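PDB 6ED2: glycosyl hydrolase family 2, TIM barrel domain protein from Faecalibacterium prausnitzii A2-165, which is a beta-glucuronidase that probably hydrolyses glucuronide conjugates, including those of drugs, in the human gut. Local coordinates for residues 305-310 / 489-494; 521-526 / 571-576; 296-301 / 466-471. All blocks are in the same frame, centred on the assembly; numbering follows the deposited sequence.

How the contacts relate
The three contacts lie round the end of the TIM barrel where its parallel strands begin, away from the magnesium site of T239 and E241. In TIM-barrel enzymes the active site lies at the C-terminal ends of the strands, so it is probably at the opposite end here. Contact 1 is in the middle, with contact 3 about 10 Å and contact 2 about 11 Å away, centre to centre. It shares the hairpin 300-309 with contact 3, and a salt bridge, D490 OD1 to R470 NH2 (2.8 Å), joins them. Toward contact 2, R306 NH2 probably donates to Q575 OE1 at 2.7 Å, and V492 packs on L526. Contacts 2 and 3 stay about 9 Å apart at their nearest atoms.

Contact 1. Residues 305-310 / 489-494; sequences GRFLLN and ADFVSL
F307 and F491 meet in a T-shaped (edge-to-face) stack, the edge of the F307 ring directed at one face of F491; the centroids are 5.1 Å apart and the planes 85° from each other. On F491, CB lies near the partner, 4.1 Å from CZ of F307. CG is set between the backbone N and the carbonyl carbon (chi1 63°), which turns the ring broadside to F307, and it touches F307 CZ at 3.8 Å. Beyond CG the two branches divide the edge: CD1 rests on F307 CZ (3.8 Å) and CD2 on F307 CE1 (3.8 Å). F307 reaches in from the hairpin of strands 300-303 and 306-309, which covers the end of the TIM barrel where the parallel strands start, while F491 lies next to V492 where the chain enters barrel strand 492-495. Farther out, CE2 is 4.1 Å from F307 CE1 and CE1 4.2 Å from F307 CZ; CZ, the tip, comes no nearer. Were F491 shortened to an alanine, the F307 edge would probably lose its face and a gap would open beneath the hairpin. I532 of the adjacent barrel strand and I302 of the hairpin touch both rings.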
loop_
_atom_site.group_PDB
_atom_site.type_symbol
_atom_site.label_atom_id
_atom_site.label_comp_id
_atom_site.label_asym_id
_atom_site.label_seq_id
_atom_site.Cartn_x
_atom_site.Cartn_y
_atom_site.Cartn_z
ATOM N N GLY A 305 -18.120 -19.936 38.270
ATOM C CA GLY A 305 -17.560 -18.813 37.539
ATOM C C GLY A 305 -16.784 -19.182 36.294
ATOM O O GLY A 305 -15.921 -18.407 35.867
ATOM N N ARG A 306 -17.072 -20.350 35.696
ATOM C CA ARG A 306 -16.395 -20.823 34.496
ATOM C C ARG A 306 -17.424 -21.255 33.458
ATOM O O ARG A 306 -18.509 -21.736 33.807
ATOM C CB ARG A 306 -15.464 -21.998 34.809
ATOM C CG ARG A 306 -14.352 -21.653 35.773
ATOM C CD ARG A 306 -13.170 -21.089 35.028
ATOM N NE ARG A 306 -12.048 -22.018 35.045
ATOM C CZ ARG A 306 -11.120 -22.098 34.095
ATOM N NH1 ARG A 306 -10.134 -22.978 34.210
ATOM N NH2 ARG A 306 -11.173 -21.300 33.034
ATOM N N PHE A 307 -17.075 -21.066 32.177
ATOM C CA PHE A 307 -17.823 -21.658 31.063
ATOM C C PHE A 307 -17.509 -23.149 31.007
ATOM O O PHE A 307 -16.377 -23.535 30.698
ATOM C CB PHE A 307 -17.452 -20.991 29.736
ATOM C CG PHE A 307 -17.804 -19.530 29.664
ATOM C CD1 PHE A 307 -19.127 -19.125 29.621
ATOM C CD2 PHE A 307 -16.807 -18.564 29.659
ATOM C CE1 PHE A 307 -19.460 -17.773 29.594
ATOM C CE2 PHE A 307 -17.128 -17.210 29.616
ATOM C CZ PHE A 307 -18.460 -16.811 29.592
ATOM N N LEU A 308 -18.492 -23.998 31.296
ATOM C CA LEU A 308 -18.274 -25.442 31.297
ATOM C C LEU A 308 -18.906 -26.062 30.056
ATOM O O LEU A 308 -20.128 -25.983 29.864
ATOM C CB LEU A 308 -18.838 -26.087 32.558
ATOM C CG LEU A 308 -18.129 -25.739 33.874
ATOM C CD1 LEU A 308 -18.697 -26.598 35.005
ATOM C CD2 LEU A 308 -16.618 -25.911 33.757
ATOM N N LEU A 309 -18.070 -26.681 29.229
ATOM C CA LEU A 309 -18.497 -27.433 28.058
ATOM C C LEU A 309 -18.271 -28.905 28.356
ATOM O O LEU A 309 -17.128 -29.326 28.559
ATOM C CB LEU A 309 -17.710 -27.010 26.812
ATOM C CG LEU A 309 -17.939 -27.824 25.532
ATOM C CD1 LEU A 309 -19.376 -27.737 25.082
ATOM C CD2 LEU A 309 -17.022 -27.323 24.429
ATOM N N ASN A 310 -19.353 -29.687 28.370
ATOM C CA ASN A 310 -19.276 -31.092 28.775
ATOM C C ASN A 310 -18.584 -31.232 30.129
ATOM O O ASN A 310 -17.810 -32.159 30.364
ATOM C CB ASN A 310 -18.574 -31.932 27.711
ATOM C CG ASN A 310 -19.282 -31.865 26.371
ATOM O OD1 ASN A 310 -20.498 -31.695 26.323
ATOM N ND2 ASN A 310 -18.530 -31.974 25.282
ATOM N N ALA A 489 -27.196 -9.724 33.471
ATOM C CA ALA A 489 -26.380 -10.613 32.648
ATOM C C ALA A 489 -25.869 -11.807 33.447
ATOM O O ALA A 489 -25.451 -11.663 34.598
ATOM C CB ALA A 489 -25.201 -9.833 32.061
ATOM N N ASP A 490 -25.903 -12.998 32.827
ATOM C CA ASP A 490 -25.313 -14.187 33.445
ATOM C C ASP A 490 -23.790 -14.161 33.369
ATOM O O ASP A 490 -23.106 -14.823 34.163
ATOM C CB ASP A 490 -25.829 -15.465 32.779
ATOM C CG ASP A 490 -27.349 -15.578 32.805
ATOM O OD1 ASP A 490 -27.970 -15.315 33.864
ATOM O OD2 ASP A 490 -27.929 -15.952 31.765
ATOM N N PHE A 491 -23.247 -13.456 32.389
ATOM C CA PHE A 491 -21.828 -13.163 32.347
ATOM C C PHE A 491 -21.732 -11.808 31.681
ATOM O O PHE A 491 -22.601 -11.444 30.886
ATOM C CB PHE A 491 -21.010 -14.257 31.627
ATOM C CG PHE A 491 -21.346 -14.434 30.153
ATOM C CD1 PHE A 491 -20.637 -13.744 29.176
ATOM C CD2 PHE A 491 -22.348 -15.302 29.751
ATOM C CE1 PHE A 491 -20.930 -13.911 27.824
ATOM C CE2 PHE A 491 -22.658 -15.471 28.394
ATOM C CZ PHE A 491 -21.939 -14.777 27.433
ATOM N N VAL A 492 -20.742 -11.037 32.076
ATOM C CA VAL A 492 -20.614 -9.672 31.584
ATOM C C VAL A 492 -19.710 -9.681 30.358
ATOM O O VAL A 492 -18.697 -10.394 30.328
ATOM C CB VAL A 492 -20.090 -8.743 32.699
ATOM C CG1 VAL A 492 -19.780 -7.361 32.159
ATOM C CG2 VAL A 492 -21.153 -8.638 33.816
ATOM N N SER A 493 -20.103 -8.917 29.330
ATOM C CA SER A 493 -19.337 -8.743 28.094
ATOM C C SER A 493 -18.989 -7.272 27.945
ATOM O O SER A 493 -19.889 -6.427 27.856
ATOM C CB SER A 493 -20.135 -9.208 26.868
ATOM O OG SER A 493 -20.499 -10.573 26.961
ATOM N N LEU A 494 -17.697 -6.962 27.894
ATOM C CA LEU A 494 -17.257 -5.577 27.805
ATOM C C LEU A 494 -16.693 -5.280 26.422
ATOM O O LEU A 494 -15.949 -6.090 25.857
ATOM C CB LEU A 494 -16.193 -5.258 28.868
ATOM C CG LEU A 494 -16.589 -5.334 30.352
ATOM C CD1 LEU A 494 -15.427 -4.863 31.233
ATOM C CD2 LEU A 494 -17.860 -4.531 30.659
#

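Contact 2. Residues 521-526 / 571-576; sequences GWAKVL and YDFVQG
L526 and A523 both pack on the ring of F573, which points at the end of helix 508-525. The first interaction is CH-pi: the CD1 methyl of L526 lies over one face of the ring, 3.7 Å from its centroid and 26° off the normal, displaced toward the rim on the side of CD1 of F573 (3.4 Å). The opposite face is covered from within its own turn by CB of Y571, so the ring is sandwiched between two aliphatic groups. The second is apolar contact alone: CB of A523 approaches CE2 of F573 obliquely at 3.4 Å, a close fit between the helix surface and the far half of the ring. With chi1 at 54° the ring of F573 leaves CB on the side between N and C, which aims it at the helix. The type I beta turn that carries F573 is closed by V574 N to Y571 O (3.2 Å), and Q575 NE2, with the acceptor in its amide plane, donates to D572 O at 2.9 Å. The ring thus fills the wedge between helix 508-525, which supplies M519 as well, and L531 of barrel strand 531-535, just where strand 574-580 begins beside it.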
loop_
_atom_site.group_PDB
_atom_site.type_symbol
_atom_site.label_atom_id
_atom_site.label_comp_id
_atom_site.label_asym_id
_atom_site.label_seq_id
_atom_site.Cartn_x
_atom_site.Cartn_y
_atom_site.Cartn_z
ATOM N N GLY A 521 -13.392 -2.057 39.660
ATOM C CA GLY A 521 -14.826 -1.883 39.845
ATOM C C GLY A 521 -15.628 -3.105 39.425
ATOM O O GLY A 521 -16.503 -3.566 40.165
ATOM N N TRP A 522 -15.337 -3.653 38.230
ATOM C CA TRP A 522 -16.049 -4.851 37.777
ATOM C C TRP A 522 -15.834 -6.018 38.733
ATOM O O TRP A 522 -16.748 -6.822 38.960
ATOM C CB TRP A 522 -15.629 -5.237 36.346
ATOM C CG TRP A 522 -16.228 -4.319 35.382
ATOM C CD1 TRP A 522 -15.593 -3.340 34.673
ATOM C CD2 TRP A 522 -17.620 -4.217 35.057
ATOM N NE1 TRP A 522 -16.506 -2.635 33.923
ATOM C CE2 TRP A 522 -17.757 -3.161 34.133
ATOM C CE3 TRP A 522 -18.761 -4.922 35.454
ATOM C CZ2 TRP A 522 -18.991 -2.784 33.606
ATOM C CZ3 TRP A 522 -19.992 -4.553 34.918
ATOM C CH2 TRP A 522 -20.095 -3.494 34.006
ATOM N N ALA A 523 -14.637 -6.127 39.307
ATOM C CA ALA A 523 -14.397 -7.188 40.283
ATOM C C ALA A 523 -15.365 -7.097 41.451
ATOM O O ALA A 523 -15.717 -8.122 42.045
ATOM C CB ALA A 523 -12.963 -7.123 40.802
ATOM N N LYS A 524 -15.809 -5.882 41.782
ATOM C CA LYS A 524 -16.676 -5.688 42.938
ATOM C C LYS A 524 -18.133 -5.997 42.628
ATOM O O LYS A 524 -18.870 -6.391 43.538
ATOM C CB LYS A 524 -16.550 -4.257 43.460
ATOM C CG LYS A 524 -15.300 -4.043 44.295
ATOM C CD LYS A 524 -14.901 -2.566 44.322
ATOM C CE LYS A 524 -13.527 -2.375 44.974
ATOM N NZ LYS A 524 -12.746 -1.234 44.391
ATOM N N VAL A 525 -18.569 -5.845 41.368
ATOM C CA VAL A 525 -19.984 -6.021 41.050
ATOM C C VAL A 525 -20.309 -7.378 40.427
ATOM O O VAL A 525 -21.500 -7.694 40.269
ATOM C CB VAL A 525 -20.503 -4.885 40.140
ATOM C CG1 VAL A 525 -20.162 -3.523 40.737
ATOM C CG2 VAL A 525 -19.955 -5.020 38.717
ATOM N N LEU A 526 -19.304 -8.203 40.107
ATOM C CA LEU A 526 -19.537 -9.424 39.331
ATOM C C LEU A 526 -20.122 -10.552 40.178
ATOM O O LEU A 526 -20.948 -11.336 39.687
ATOM C CB LEU A 526 -18.232 -9.898 38.684
ATOM C CG LEU A 526 -17.846 -9.246 37.352
ATOM C CD1 LEU A 526 -16.395 -9.497 37.058
ATOM C CD2 LEU A 526 -18.703 -9.761 36.196
ATOM N N TYR A 571 -6.732 -10.779 35.904
ATOM C CA TYR A 571 -7.974 -10.960 36.659
ATOM C C TYR A 571 -8.535 -12.360 36.439
ATOM O O TYR A 571 -8.815 -12.747 35.300
ATOM C CB TYR A 571 -9.008 -9.905 36.256
ATOM C CG TYR A 571 -8.581 -8.495 36.581
ATOM C CD1 TYR A 571 -8.850 -7.936 37.834
ATOM C CD2 TYR A 571 -7.887 -7.720 35.650
ATOM C CE1 TYR A 571 -8.448 -6.645 38.144
ATOM C CE2 TYR A 571 -7.482 -6.421 35.950
ATOM C CZ TYR A 571 -7.766 -5.890 37.200
ATOM O OH TYR A 571 -7.375 -4.604 37.506
ATOM N N ASP A 572 -8.733 -13.105 37.529
ATOM C CA ASP A 572 -9.188 -14.489 37.428
ATOM C C ASP A 572 -10.590 -14.595 36.836
ATOM O O ASP A 572 -10.955 -15.652 36.308
ATOM C CB ASP A 572 -9.133 -15.173 38.812
ATOM C CG ASP A 572 -10.367 -14.847 39.709
ATOM O OD1 ASP A 572 -10.669 -13.643 39.951
ATOM O OD2 ASP A 572 -11.042 -15.804 40.178
ATOM N N PHE A 573 -11.380 -13.527 36.903
ATOM C CA PHE A 573 -12.746 -13.591 36.405
ATOM C C PHE A 573 -12.850 -13.345 34.902
ATOM O O PHE A 573 -13.921 -13.584 34.331
ATOM C CB PHE A 573 -13.644 -12.604 37.160
ATOM C CG PHE A 573 -13.144 -11.173 37.167
ATOM C CD1 PHE A 573 -13.310 -10.347 36.060
ATOM C CD2 PHE A 573 -12.530 -10.645 38.298
ATOM C CE1 PHE A 573 -12.876 -9.032 36.068
ATOM C CE2 PHE A 573 -12.081 -9.332 38.313
ATOM C CZ PHE A 573 -12.258 -8.520 37.200
ATOM N N VAL A 574 -11.782 -12.895 34.246
ATOM C CA VAL A 574 -11.818 -12.714 32.794
ATOM C C VAL A 574 -11.699 -14.092 32.164
ATOM O O VAL A 574 -10.666 -14.756 32.284
ATOM C CB VAL A 574 -10.712 -11.778 32.295
ATOM C CG1 VAL A 574 -10.722 -11.746 30.769
ATOM C CG2 VAL A 574 -10.910 -10.366 32.853
ATOM N N GLN A 575 -12.769 -14.539 31.508
ATOM C CA GLN A 575 -12.819 -15.907 31.010
ATOM C C GLN A 575 -12.953 -15.979 29.497
ATOM O O GLN A 575 -13.224 -17.059 28.956
ATOM C CB GLN A 575 -13.965 -16.662 31.686
ATOM C CG GLN A 575 -13.711 -16.916 33.159
ATOM C CD GLN A 575 -12.582 -17.903 33.376
ATOM O OE1 GLN A 575 -12.537 -18.943 32.727
ATOM N NE2 GLN A 575 -11.664 -17.584 34.296
ATOM N N GLY A 576 -12.759 -14.872 28.799
ATOM C CA GLY A 576 -12.836 -14.910 27.359
ATOM C C GLY A 576 -12.379 -13.617 26.727
ATOM O O GLY A 576 -12.569 -12.540 27.306
#

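Contact 3. Residues 296-301 / 466-471; sequences GIRTFE and QKRPRT
R298 lies in the connection that leads from strand 286-295, in the four-stranded sheet of the beta-sandwich domain, toward the TIM barrel, and F300 opens the first strand (300-303) of the hairpin it enters; they meet Q466, R468 and P469 of the loop running into barrel strand 470-474. The polar part is an end-on grip: both terminal nitrogens of R298 donate to the single oxygen OE1 of Q466, NH1 at 2.9 Å (148° at the hydrogen) and NH2 at 3.0 Å (142°). OE1 lies close to the guanidinium plane, but the amide is steeply inclined to it. Of the two, the NH2 bond follows a lone pair in the carbonyl plane, whereas NH1 comes from above that plane. A bend in the R298 chain at chi2 (96°) swings the group toward the loop, and NE is tied to P431 O.

R298 NH2 also comes within 3.2 Å of R468 NH1, two donors of like charge with no bond between them. The same Q466 oxygen lies over the centre of one face of the R468 guanidinium, 3.3 Å above its plane, so its partial negative charge probably eases the crowding of the two cations. On R468, NH2 makes a salt bridge with D464 and NH1 bonds to V433 O.

In the apolar part, CE2 at the edge of the F300 ring meets CG of P469 at 3.7 Å, and CD of the proline stands 4.0 Å from the same CE2. F300 also packs on F307 and L309 of strand 306-309 and on I434 of barrel strand 433-440, while P469 touches F491 of segment 489-494; on the sandwich side, Y217 of strand 210-219 lies against R298 and Q466.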
loop_
_atom_site.group_PDB
_atom_site.type_symbol
_atom_site.label_atom_id
_atom_site.label_comp_id
_atom_site.label_asym_id
_atom_site.label_seq_id
_atom_site.Cartn_x
_atom_site.Cartn_y
_atom_site.Cartn_z
ATOM N N GLY A 296 -25.411 -32.196 17.791
ATOM C CA GLY A 296 -24.241 -32.567 18.563
ATOM C C GLY A 296 -24.634 -32.737 20.016
ATOM O O GLY A 296 -25.464 -31.985 20.533
ATOM N N ILE A 297 -24.047 -33.737 20.660
ATOM C CA ILE A 297 -24.339 -34.056 22.049
ATOM C C ILE A 297 -23.319 -33.323 22.913
ATOM O O ILE A 297 -22.145 -33.702 22.969
ATOM C CB ILE A 297 -24.304 -35.570 22.297
ATOM C CG1 ILE A 297 -25.326 -36.276 21.399
ATOM C CG2 ILE A 297 -24.605 -35.876 23.749
ATOM C CD1 ILE A 297 -25.379 -37.779 21.642
ATOM N N ARG A 298 -23.766 -32.264 23.577
ATOM C CA ARG A 298 -22.886 -31.482 24.428
ATOM C C ARG A 298 -23.732 -30.700 25.425
ATOM O O ARG A 298 -24.850 -30.276 25.110
ATOM C CB ARG A 298 -22.012 -30.525 23.603
ATOM C CG ARG A 298 -22.806 -29.451 22.860
ATOM C CD ARG A 298 -22.870 -28.148 23.643
ATOM N NE ARG A 298 -23.710 -27.112 23.031
ATOM C CZ ARG A 298 -25.006 -26.956 23.283
ATOM N NH1 ARG A 298 -25.616 -27.796 24.114
ATOM N NH2 ARG A 298 -25.694 -25.976 22.693
ATOM N N THR A 299 -23.165 -30.478 26.611
ATOM C CA THR A 299 -23.758 -29.614 27.623
ATOM C C THR A 299 -22.927 -28.345 27.788
ATOM O O THR A 299 -21.700 -28.358 27.631
ATOM C CB THR A 299 -23.863 -30.312 28.980
ATOM O OG1 THR A 299 -22.545 -30.558 29.497
ATOM C CG2 THR A 299 -24.637 -31.618 28.862
ATOM N N PHE A 300 -23.604 -27.244 28.099
ATOM C CA PHE A 300 -22.885 -25.997 28.315
ATOM C C PHE A 300 -23.596 -25.160 29.370
ATOM O O PHE A 300 -24.801 -24.918 29.261
ATOM C CB PHE A 300 -22.751 -25.214 27.012
ATOM C CG PHE A 300 -21.926 -23.974 27.142
ATOM C CD1 PHE A 300 -20.563 -24.010 26.925
ATOM C CD2 PHE A 300 -22.513 -22.769 27.488
ATOM C CE1 PHE A 300 -19.789 -22.848 27.042
ATOM C CE2 PHE A 300 -21.755 -21.617 27.611
ATOM C CZ PHE A 300 -20.386 -21.659 27.384
ATOM N N GLU A 301 -22.842 -24.703 30.372
ATOM C CA GLU A 301 -23.406 -23.936 31.478
ATOM C C GLU A 301 -22.288 -23.220 32.223
ATOM O O GLU A 301 -21.129 -23.645 32.203
ATOM C CB GLU A 301 -24.176 -24.838 32.444
ATOM C CG GLU A 301 -23.285 -25.881 33.102
ATOM C CD GLU A 301 -24.031 -26.724 34.143
ATOM O OE1 GLU A 301 -23.413 -27.660 34.691
ATOM O OE2 GLU A 301 -25.226 -26.446 34.418
ATOM N N GLN A 466 -32.468 -25.196 26.644
ATOM C CA GLN A 466 -31.182 -25.546 27.235
ATOM C C GLN A 466 -30.710 -24.532 28.262
ATOM O O GLN A 466 -29.689 -24.774 28.912
ATOM C CB GLN A 466 -30.114 -25.698 26.141
ATOM C CG GLN A 466 -30.409 -26.827 25.167
ATOM C CD GLN A 466 -29.392 -26.906 24.035
ATOM O OE1 GLN A 466 -28.223 -26.544 24.195
ATOM N NE2 GLN A 466 -29.835 -27.389 22.890
ATOM N N LYS A 467 -31.414 -23.405 28.409
ATOM C CA LYS A 467 -31.118 -22.436 29.463
ATOM C C LYS A 467 -29.661 -21.975 29.377
ATOM O O LYS A 467 -28.927 -21.948 30.368
ATOM C CB LYS A 467 -31.448 -23.029 30.842
ATOM C CG LYS A 467 -32.930 -23.457 30.985
ATOM C CD LYS A 467 -33.833 -22.225 31.173
ATOM C CE LYS A 467 -35.340 -22.564 31.261
ATOM N NZ LYS A 467 -36.043 -22.445 29.936
ATOM N N ARG A 468 -29.242 -21.629 28.161
ATOM C CA ARG A 468 -27.884 -21.172 27.928
ATOM C C ARG A 468 -27.706 -19.758 28.474
ATOM O O ARG A 468 -28.657 -18.967 28.491
ATOM C CB ARG A 468 -27.561 -21.194 26.433
ATOM C CG ARG A 468 -27.015 -22.518 25.955
ATOM C CD ARG A 468 -27.195 -22.669 24.457
ATOM N NE ARG A 468 -28.595 -22.875 24.105
ATOM C CZ ARG A 468 -29.001 -23.504 23.002
ATOM N NH1 ARG A 468 -28.111 -23.958 22.108
ATOM N NH2 ARG A 468 -30.301 -23.673 22.791
ATOM N N PRO A 469 -26.488 -19.405 28.882
ATOM C CA PRO A 469 -26.263 -18.103 29.539
ATOM C C PRO A 469 -26.591 -16.919 28.640
ATOM O O PRO A 469 -26.464 -16.988 27.412
ATOM C CB PRO A 469 -24.769 -18.137 29.887
ATOM C CG PRO A 469 -24.183 -19.220 29.017
ATOM C CD PRO A 469 -25.274 -20.233 28.839
ATOM N N ARG A 470 -27.035 -15.822 29.271
ATOM C CA ARG A 470 -27.433 -14.603 28.572
ATOM C C ARG A 470 -26.491 -13.457 28.920
ATOM O O ARG A 470 -26.030 -13.346 30.062
ATOM C CB ARG A 470 -28.866 -14.189 28.915
ATOM C CG ARG A 470 -29.909 -15.294 28.763
ATOM C CD ARG A 470 -31.058 -15.072 29.755
ATOM N NE ARG A 470 -30.553 -15.164 31.125
ATOM C CZ ARG A 470 -31.237 -14.827 32.212
ATOM N NH1 ARG A 470 -32.471 -14.364 32.098
ATOM N NH2 ARG A 470 -30.684 -14.961 33.411
ATOM N N THR A 471 -26.213 -12.605 27.932
ATOM C CA THR A 471 -25.298 -11.486 28.096
ATOM C C THR A 471 -25.773 -10.344 27.208
ATOM O O THR A 471 -26.764 -10.461 26.485
ATOM C CB THR A 471 -23.840 -11.882 27.762
ATOM O OG1 THR A 471 -22.934 -10.889 28.277
ATOM C CG2 THR A 471 -23.628 -11.998 26.243
#